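PDB 6SJ9: proteasome accessory factor B/C (PafBC), which probably acts as a transcriptional regulator of the bacterial DNA damage response, combining winged helix-turn-helix and WYL domains in one chain. Local coordinates for residues Tyr509-Gln513 and Arg514-Thr518. Sequence-based numbering, arbitrary orientation.
Sequences YFSLQ and RDEVT
Tyr509 O is gripped by two donors: the backbone N of Thr518 at 2.9 Å and a water that hydrogen-bonds to Thr518 OG1, which Arg520 NH1 holds as well. The return bond, Tyr509 N to Thr518 O, is 2.8 Å. Next to this hydrogen-bonded pair, Phe510 and Val517 form a non-hydrogen-bonded one, and Ser511 N bonds to Glu516 O. These bonds close the antiparallel beta hairpin of strands 503-510 and 517-530, part of the Sm-like sheet of the second WYL domain. At its tip, a type I turn runs from Ser511 to Arg514, whose N bonds to Ser511 O. With chi1 at 65°, Ser511 OG sits between its backbone N and carbonyl carbon, and from there donates to Asp515 OD2 at 3.0 Å, tying the turn to the next residue. Arg514 bends at chi3 (68°) and brings its guanidinium, tilted and toward the rim, over one face of the Phe510 ring, NH2 3.3 Å from CE2. In this off-centre cation-pi contact CZ lies 4.2 Å from the ring centroid, the planes 39° apart. Asp552 O holds NH1, helping fix the group. Val517 CG1 meets the ring obliquely, 3.7 Å from Phe510 CD1. Replacing Phe510 by an alanine would probably leave the Arg514 guanidinium without its aromatic partner and Val517 CG1 without its apolar neighbour. On the other sheet face, Tyr509 OH hydrogen-bonds to Arg550 N.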
ATOM      1  N   TYR A 509     -19.028 -19.764 -12.368  1.00 40.46           N
ATOM      2  CA  TYR A 509     -18.218 -18.554 -12.394  1.00 43.00           C
ATOM      3  C   TYR A 509     -17.400 -18.591 -13.675  1.00 45.90           C
ATOM      4  O   TYR A 509     -16.688 -19.559 -13.896  1.00 44.96           O
ATOM      5  CB  TYR A 509     -17.319 -18.515 -11.165  1.00 41.08           C
ATOM      6  CG  TYR A 509     -16.637 -17.197 -10.909  1.00 38.85           C
ATOM      7  CD1 TYR A 509     -17.379 -16.059 -10.646  1.00 36.03           C
ATOM      8  CD2 TYR A 509     -15.242 -17.101 -10.865  1.00 40.50           C
ATOM      9  CE1 TYR A 509     -16.785 -14.819 -10.375  1.00 34.18           C
ATOM     10  CE2 TYR A 509     -14.623 -15.838 -10.620  1.00 43.09           C
ATOM     11  CZ  TYR A 509     -15.411 -14.710 -10.373  1.00 38.61           C
ATOM     12  OH  TYR A 509     -14.850 -13.471 -10.066  1.00 43.71           O
ATOM     13  N   PHE A 510     -17.512 -17.546 -14.513  1.00 47.78           N
ATOM     14  CA  PHE A 510     -16.708 -17.444 -15.733  1.00 49.22           C
ATOM     15  C   PHE A 510     -15.213 -17.376 -15.417  1.00 45.27           C
ATOM     16  O   PHE A 510     -14.786 -16.732 -14.469  1.00 43.61           O
ATOM     17  CB  PHE A 510     -17.069 -16.192 -16.541  1.00 44.32           C
ATOM     18  CG  PHE A 510     -18.339 -16.308 -17.316  1.00 45.39           C
ATOM     19  CD1 PHE A 510     -18.470 -17.220 -18.316  1.00 47.79           C
ATOM     20  CD2 PHE A 510     -19.391 -15.430 -17.052  1.00 47.92           C
ATOM     21  CE1 PHE A 510     -19.632 -17.324 -19.011  1.00 51.43           C
ATOM     22  CE2 PHE A 510     -20.535 -15.497 -17.749  1.00 50.89           C
ATOM     23  CZ  PHE A 510     -20.665 -16.457 -18.736  1.00 54.71           C
ATOM     24  N   SER A 511     -14.417 -18.036 -16.233  1.00 47.18           N
ATOM     25  CA  SER A 511     -12.984 -17.819 -16.209  1.00 53.40           C
ATOM     26  C   SER A 511     -12.656 -16.414 -16.735  1.00 56.50           C
ATOM     27  O   SER A 511     -13.516 -15.693 -17.250  1.00 53.63           O
ATOM     28  CB  SER A 511     -12.293 -18.855 -17.070  1.00 51.59           C
ATOM     29  OG  SER A 511     -12.731 -18.586 -18.395  1.00 55.63           O
ATOM     30  N   LEU A 512     -11.384 -16.030 -16.625  1.00 60.56           N
ATOM     31  CA  LEU A 512     -11.002 -14.682 -17.046  1.00 62.04           C
ATOM     32  C   LEU A 512     -11.413 -14.401 -18.492  1.00 58.67           C
ATOM     33  O   LEU A 512     -12.058 -13.388 -18.771  1.00 54.92           O
ATOM     34  CB  LEU A 512      -9.495 -14.481 -16.864  1.00 63.64           C
ATOM     35  CG  LEU A 512      -8.954 -13.073 -17.149  1.00 64.52           C
ATOM     36  CD1 LEU A 512      -9.825 -11.981 -16.497  1.00 61.21           C
ATOM     37  CD2 LEU A 512      -7.526 -12.975 -16.626  1.00 66.57           C
ATOM     38  N   GLN A 513     -11.146 -15.344 -19.404  1.00 61.12           N
ATOM     39  CA  GLN A 513     -11.517 -15.206 -20.813  1.00 65.74           C
ATOM     40  C   GLN A 513     -13.006 -15.388 -21.104  1.00 63.57           C
ATOM     41  O   GLN A 513     -13.420 -15.149 -22.258  1.00 60.19           O
ATOM     42  CB  GLN A 513     -10.718 -16.210 -21.656  1.00 73.16           C
ATOM     43  CG  GLN A 513      -9.238 -15.901 -21.652  1.00 81.16           C
ATOM     44  CD  GLN A 513      -8.921 -14.508 -22.195  1.00 87.24           C
ATOM     45  OE1 GLN A 513      -9.525 -14.053 -23.173  1.00 90.98           O
ATOM     46  NE2 GLN A 513      -8.006 -13.805 -21.523  1.00 87.61           N
ATOM     47  N   ARG A 514     -13.783 -15.901 -20.144  1.00 58.62           N
ATOM     48  CA  ARG A 514     -15.219 -16.179 -20.233  1.00 59.86           C
ATOM     49  C   ARG A 514     -15.575 -17.298 -21.210  1.00 61.07           C
ATOM     50  O   ARG A 514     -16.749 -17.464 -21.574  1.00 65.12           O
ATOM     51  CB  ARG A 514     -15.988 -14.909 -20.598  1.00 63.07           C
ATOM     52  CG  ARG A 514     -15.641 -13.770 -19.652  1.00 66.79           C
ATOM     53  CD  ARG A 514     -16.344 -12.500 -20.064  1.00 67.31           C
ATOM     54  NE  ARG A 514     -17.781 -12.632 -19.860  1.00 69.42           N
ATOM     55  CZ  ARG A 514     -18.405 -12.328 -18.725  1.00 67.15           C
ATOM     56  NH1 ARG A 514     -17.713 -11.868 -17.686  1.00 65.09           N
ATOM     57  NH2 ARG A 514     -19.723 -12.472 -18.644  1.00 65.65           N
ATOM     58  N   ASP A 515     -14.599 -18.063 -21.658  1.00 59.88           N
ATOM     59  CA  ASP A 515     -14.812 -19.209 -22.520  1.00 64.70           C
ATOM     60  C   ASP A 515     -15.198 -20.454 -21.733  1.00 63.60           C
ATOM     61  O   ASP A 515     -15.619 -21.448 -22.340  1.00 64.51           O
ATOM     62  CB  ASP A 515     -13.550 -19.466 -23.340  1.00 72.95           C
ATOM     63  CG  ASP A 515     -12.311 -19.599 -22.468  1.00 78.74           C
ATOM     64  OD1 ASP A 515     -11.227 -19.864 -23.021  1.00 82.32           O
ATOM     65  OD2 ASP A 515     -12.421 -19.467 -21.226  1.00 79.25           O
ATOM     66  N   GLU A 516     -15.015 -20.435 -20.406  1.00 60.26           N
ATOM     67  CA  GLU A 516     -15.296 -21.568 -19.533  1.00 56.79           C
ATOM     68  C   GLU A 516     -15.946 -21.090 -18.243  1.00 55.46           C
ATOM     69  O   GLU A 516     -15.923 -19.897 -17.905  1.00 58.10           O
ATOM     70  CB  GLU A 516     -13.985 -22.238 -19.119  1.00 62.55           C
ATOM     71  CG  GLU A 516     -12.983 -22.509 -20.235  1.00 75.70           C
ATOM     72  CD  GLU A 516     -11.687 -23.117 -19.693  1.00 84.15           C
ATOM     73  OE1 GLU A 516     -11.131 -24.048 -20.328  1.00 88.73           O
ATOM     74  OE2 GLU A 516     -11.253 -22.690 -18.593  1.00 83.58           O
ATOM     75  N   VAL A 517     -16.427 -22.046 -17.460  1.00 49.16           N
ATOM     76  CA  VAL A 517     -16.945 -21.747 -16.134  1.00 50.73           C
ATOM     77  C   VAL A 517     -16.423 -22.810 -15.194  1.00 51.87           C
ATOM     78  O   VAL A 517     -16.144 -23.941 -15.610  1.00 55.18           O
ATOM     79  CB  VAL A 517     -18.491 -21.725 -16.062  1.00 51.43           C
ATOM     80  CG1 VAL A 517     -19.092 -20.606 -16.949  1.00 52.65           C
ATOM     81  CG2 VAL A 517     -19.028 -23.108 -16.485  1.00 49.53           C
ATOM     82  N   THR A 518     -16.207 -22.409 -13.958  1.00 48.51           N
ATOM     83  CA  THR A 518     -16.040 -23.334 -12.853  1.00 54.79           C
ATOM     84  C   THR A 518     -17.397 -23.395 -12.149  1.00 56.59           C
ATOM     85  O   THR A 518     -18.156 -22.407 -12.121  1.00 48.93           O
ATOM     86  CB  THR A 518     -14.933 -22.893 -11.871  1.00 52.39           C
ATOM     87  OG1 THR A 518     -15.181 -21.551 -11.442  1.00 52.23           O
ATOM     88  CG2 THR A 518     -13.543 -22.944 -12.526  1.00 50.07           C
TER
HETATM   89  O   HOH W   1     -13.741 -19.613 -13.105  1.00 52.87           O